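PDB 6H17: mutual gliding-motility protein MglA from Myxococcus xanthus DK 1622, which acts as a GTP-binding intracellular switch that coordinates both forms of gliding motility and sets the direction and speed of movement. Local coordinates for residues K14-K25 / I92-V102. Numbering follows the deposited sequence.
With GSP (5'-guanosine-diphosphate-monothiophosphate), chain C.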
# COMPACT_ATOMS: atom_id res chain seq x y z
N LYS A 14 4.78 -9.19 0.41
CA LYS A 14 3.90 -8.42 -0.46
C LYS A 14 3.26 -7.27 0.29
O LYS A 14 2.64 -7.47 1.34
CB LYS A 14 2.82 -9.36 -0.99
CG LYS A 14 1.82 -8.74 -1.92
CD LYS A 14 0.92 -9.82 -2.50
CE LYS A 14 0.16 -9.32 -3.69
NZ LYS A 14 -0.66 -10.41 -4.30
N ILE A 15 3.40 -6.07 -0.26
CA ILE A 15 2.76 -4.87 0.27
C ILE A 15 1.77 -4.38 -0.78
O ILE A 15 2.14 -4.23 -1.95
CB ILE A 15 3.78 -3.74 0.54
CG1 ILE A 15 4.87 -4.18 1.50
CG2 ILE A 15 3.06 -2.47 1.00
CD1 ILE A 15 4.39 -4.69 2.75
N VAL A 16 0.52 -4.13 -0.38
CA VAL A 16 -0.50 -3.61 -1.29
C VAL A 16 -0.87 -2.19 -0.87
O VAL A 16 -1.25 -1.95 0.29
CB VAL A 16 -1.74 -4.52 -1.34
CG1 VAL A 16 -2.82 -3.88 -2.21
CG2 VAL A 16 -1.35 -5.89 -1.87
N TYR A 17 -0.79 -1.26 -1.83
CA TYR A 17 -1.31 0.10 -1.70
C TYR A 17 -2.75 0.11 -2.18
O TYR A 17 -3.04 -0.26 -3.34
CB TYR A 17 -0.43 1.05 -2.52
CG TYR A 17 0.86 1.44 -1.83
CD1 TYR A 17 1.08 2.73 -1.40
CD2 TYR A 17 1.88 0.51 -1.62
CE1 TYR A 17 2.26 3.10 -0.77
CE2 TYR A 17 3.05 0.88 -1.00
CZ TYR A 17 3.23 2.16 -0.57
OH TYR A 17 4.41 2.48 0.07
N TYR A 18 -3.65 0.53 -1.30
CA TYR A 18 -5.09 0.49 -1.52
C TYR A 18 -5.64 1.89 -1.37
O TYR A 18 -4.98 2.77 -0.82
CB TYR A 18 -5.72 -0.41 -0.44
CG TYR A 18 -6.91 -1.24 -0.84
CD1 TYR A 18 -6.75 -2.48 -1.42
CD2 TYR A 18 -8.19 -0.80 -0.58
CE1 TYR A 18 -7.83 -3.25 -1.74
CE2 TYR A 18 -9.30 -1.57 -0.90
CZ TYR A 18 -9.10 -2.81 -1.49
OH TYR A 18 -10.15 -3.64 -1.81
N GLY A 19 -6.86 2.12 -1.85
CA GLY A 19 -7.50 3.41 -1.73
C GLY A 19 -8.35 3.71 -2.94
O GLY A 19 -8.30 3.01 -3.94
N PRO A 20 -9.12 4.79 -2.88
CA PRO A 20 -10.13 5.05 -3.92
C PRO A 20 -9.50 5.50 -5.23
O PRO A 20 -8.30 5.75 -5.34
CB PRO A 20 -11.01 6.12 -3.28
CG PRO A 20 -10.10 6.82 -2.35
CD PRO A 20 -9.19 5.76 -1.78
N GLY A 21 -10.33 5.61 -6.26
CA GLY A 21 -9.84 6.04 -7.55
C GLY A 21 -9.07 7.33 -7.47
O GLY A 21 -9.46 8.26 -6.75
N LEU A 22 -7.95 7.40 -8.18
CA LEU A 22 -7.16 8.62 -8.36
C LEU A 22 -6.60 9.17 -7.05
O LEU A 22 -6.23 10.34 -6.99
CB LEU A 22 -7.95 9.69 -9.14
CG LEU A 22 -8.37 9.25 -10.55
CD1 LEU A 22 -9.29 10.33 -11.18
CD2 LEU A 22 -7.18 8.97 -11.45
N CYS A 23 -6.43 8.35 -6.02
CA CYS A 23 -6.02 8.87 -4.72
C CYS A 23 -4.52 9.07 -4.56
O CYS A 23 -4.11 9.80 -3.65
CB CYS A 23 -6.55 7.98 -3.60
SG CYS A 23 -5.77 6.34 -3.55
N GLY A 24 -3.70 8.43 -5.39
CA GLY A 24 -2.26 8.59 -5.34
C GLY A 24 -1.44 7.32 -5.16
O GLY A 24 -0.26 7.41 -4.81
N LYS A 25 -2.03 6.14 -5.36
CA LYS A 25 -1.30 4.88 -5.17
C LYS A 25 -0.15 4.74 -6.16
O LYS A 25 1.01 4.52 -5.78
CB LYS A 25 -2.27 3.70 -5.31
CG LYS A 25 -3.41 3.72 -4.29
CD LYS A 25 -4.46 2.63 -4.51
CE LYS A 25 -5.21 2.73 -5.80
NZ LYS A 25 -6.15 3.88 -5.90
N ILE A 92 -5.43 -9.01 -6.38
CA ILE A 92 -4.15 -8.44 -5.96
C ILE A 92 -3.92 -8.62 -4.47
O ILE A 92 -2.78 -8.76 -4.02
CB ILE A 92 -4.07 -6.96 -6.42
CG1 ILE A 92 -4.10 -6.89 -7.95
CG2 ILE A 92 -2.82 -6.28 -5.84
CD1 ILE A 92 -4.50 -5.54 -8.49
N LEU A 93 -4.99 -8.62 -3.67
CA LEU A 93 -4.83 -8.74 -2.23
C LEU A 93 -4.41 -10.12 -1.78
O LEU A 93 -3.98 -10.28 -0.63
CB LEU A 93 -6.13 -8.37 -1.50
CG LEU A 93 -6.40 -6.90 -1.22
CD1 LEU A 93 -7.84 -6.76 -0.71
CD2 LEU A 93 -5.40 -6.34 -0.22
N LYS A 94 -4.52 -11.14 -2.62
CA LYS A 94 -4.15 -12.49 -2.19
C LYS A 94 -2.71 -12.51 -1.71
O LYS A 94 -1.82 -11.99 -2.39
CB LYS A 94 -4.32 -13.47 -3.35
CG LYS A 94 -5.77 -13.76 -3.68
CD LYS A 94 -5.90 -14.73 -4.83
CE LYS A 94 -7.36 -15.04 -5.12
NZ LYS A 94 -7.53 -16.03 -6.23
N GLY A 95 -2.48 -13.10 -0.55
CA GLY A 95 -1.13 -13.24 -0.03
C GLY A 95 -0.52 -11.98 0.54
O GLY A 95 0.69 -11.96 0.79
N VAL A 96 -1.30 -10.93 0.75
CA VAL A 96 -0.72 -9.67 1.23
C VAL A 96 -0.13 -9.85 2.62
O VAL A 96 -0.70 -10.53 3.48
CB VAL A 96 -1.78 -8.56 1.19
CG1 VAL A 96 -2.96 -8.88 2.12
CG2 VAL A 96 -1.16 -7.21 1.56
N ASP A 97 1.01 -9.20 2.85
CA ASP A 97 1.66 -9.15 4.16
C ASP A 97 1.51 -7.82 4.86
O ASP A 97 1.55 -7.78 6.10
CB ASP A 97 3.14 -9.49 4.03
CG ASP A 97 3.36 -10.86 3.47
OD1 ASP A 97 2.84 -11.83 4.08
OD2 ASP A 97 3.97 -11.00 2.40
N GLY A 98 1.36 -6.73 4.13
CA GLY A 98 1.10 -5.44 4.75
C GLY A 98 0.35 -4.56 3.78
O GLY A 98 0.47 -4.72 2.56
N VAL A 99 -0.42 -3.63 4.32
CA VAL A 99 -1.24 -2.73 3.52
C VAL A 99 -0.95 -1.28 3.86
O VAL A 99 -0.78 -0.92 5.03
CB VAL A 99 -2.74 -3.03 3.71
CG1 VAL A 99 -3.60 -1.98 3.02
CG2 VAL A 99 -3.09 -4.41 3.20
N VAL A 100 -0.91 -0.44 2.83
CA VAL A 100 -0.92 1.01 2.97
C VAL A 100 -2.24 1.47 2.39
O VAL A 100 -2.51 1.23 1.20
CB VAL A 100 0.24 1.67 2.22
CG1 VAL A 100 0.10 3.19 2.30
CG2 VAL A 100 1.58 1.22 2.76
N PHE A 101 -3.07 2.13 3.20
CA PHE A 101 -4.28 2.75 2.68
C PHE A 101 -3.96 4.20 2.36
O PHE A 101 -3.61 4.97 3.26
CB PHE A 101 -5.44 2.68 3.67
CG PHE A 101 -6.72 3.21 3.09
CD1 PHE A 101 -7.09 4.54 3.23
CD2 PHE A 101 -7.53 2.37 2.35
CE1 PHE A 101 -8.27 5.02 2.68
CE2 PHE A 101 -8.70 2.84 1.77
CZ PHE A 101 -9.08 4.14 1.96
N VAL A 102 -4.10 4.59 1.10
CA VAL A 102 -3.84 5.94 0.64
C VAL A 102 -5.18 6.66 0.56
O VAL A 102 -6.00 6.34 -0.30
CB VAL A 102 -3.11 5.96 -0.71
CG1 VAL A 102 -2.86 7.38 -1.16
CG2 VAL A 102 -1.80 5.16 -0.64
PG GSP C . -6.23 4.42 -9.74
O3B GSP C . -5.52 5.78 -9.12
S1G GSP C . -7.65 5.02 -10.80
O2G GSP C . -5.10 3.67 -10.48
O3G GSP C . -6.67 3.60 -8.52
PB GSP C . -4.19 6.00 -8.29
O1B GSP C . -4.47 5.93 -6.83
O2B GSP C . -3.10 5.12 -8.78
PA GSP C . -2.58 8.19 -9.28
O1A GSP C . -1.42 7.94 -8.44
O2A GSP C . -2.50 7.84 -10.70
O3A GSP C . -3.88 7.54 -8.64
O5' GSP C . -2.93 9.74 -9.08
C5' GSP C . -4.06 10.31 -9.72
C4' GSP C . -3.85 11.80 -9.95
O4' GSP C . -3.69 12.46 -8.69
C3' GSP C . -2.59 12.07 -10.74
O3' GSP C . -2.83 13.15 -11.63
C2' GSP C . -1.54 12.49 -9.71
O2' GSP C . -0.54 13.33 -10.18
C1' GSP C . -2.46 13.17 -8.68
N9 GSP C . -1.92 13.19 -7.33
C8 GSP C . -1.46 12.11 -6.64
N7 GSP C . -1.03 12.51 -5.42
C5 GSP C . -1.24 13.86 -5.34
C6 GSP C . -0.98 14.80 -4.35
O6 GSP C . -0.48 14.55 -3.22
N1 GSP C . -1.30 16.09 -4.64
C2 GSP C . -1.86 16.46 -5.84
N2 GSP C . -2.16 17.73 -6.03
N3 GSP C . -2.12 15.57 -6.82
C4 GSP C . -1.79 14.29 -6.54
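Two parallel strands at the heart of the Ras-like GTPase sheet, 14-18 and 98-102, pair here, with V16 N bonding G98 O, V100 N bonding V16 O, and Y18 N and V102 N continuing the pattern to V100 O and Y18 O. At the start of the pair K14 O accepts from both D97 N (2.8 Å) and G98 N, while D97 OD2 takes K14 N through its anti lone pair and D97 OD1 is hydrogen-bonded to S2 N. K14 runs out fully extended, CG anti to N (chi1 -180°), and carries NZ to the carbonyls of I92 and K94, meeting K94 O (2.7 Å) in the carbonyl plane and I92 O from a tilt. Replacing K14 by an alanine is likely to leave both carbonyls without their ammonium donor and so lose this tie to strand 14-18. V100 CB sits 3.9 Å from the Y17 ring centroid in a CH-pi contact over the face, and V102 CG2 meets the ring edge; V16 CG2 packs on V96 CG2 (3.7 Å) on the other side of the sheet. Strand 14-18 runs into the P-loop, where V102 CG1 packs against C23 SG (3.9 Å) and K25 NZ grips GSP O3G (2.7 Å), GSP O1B and G19 O.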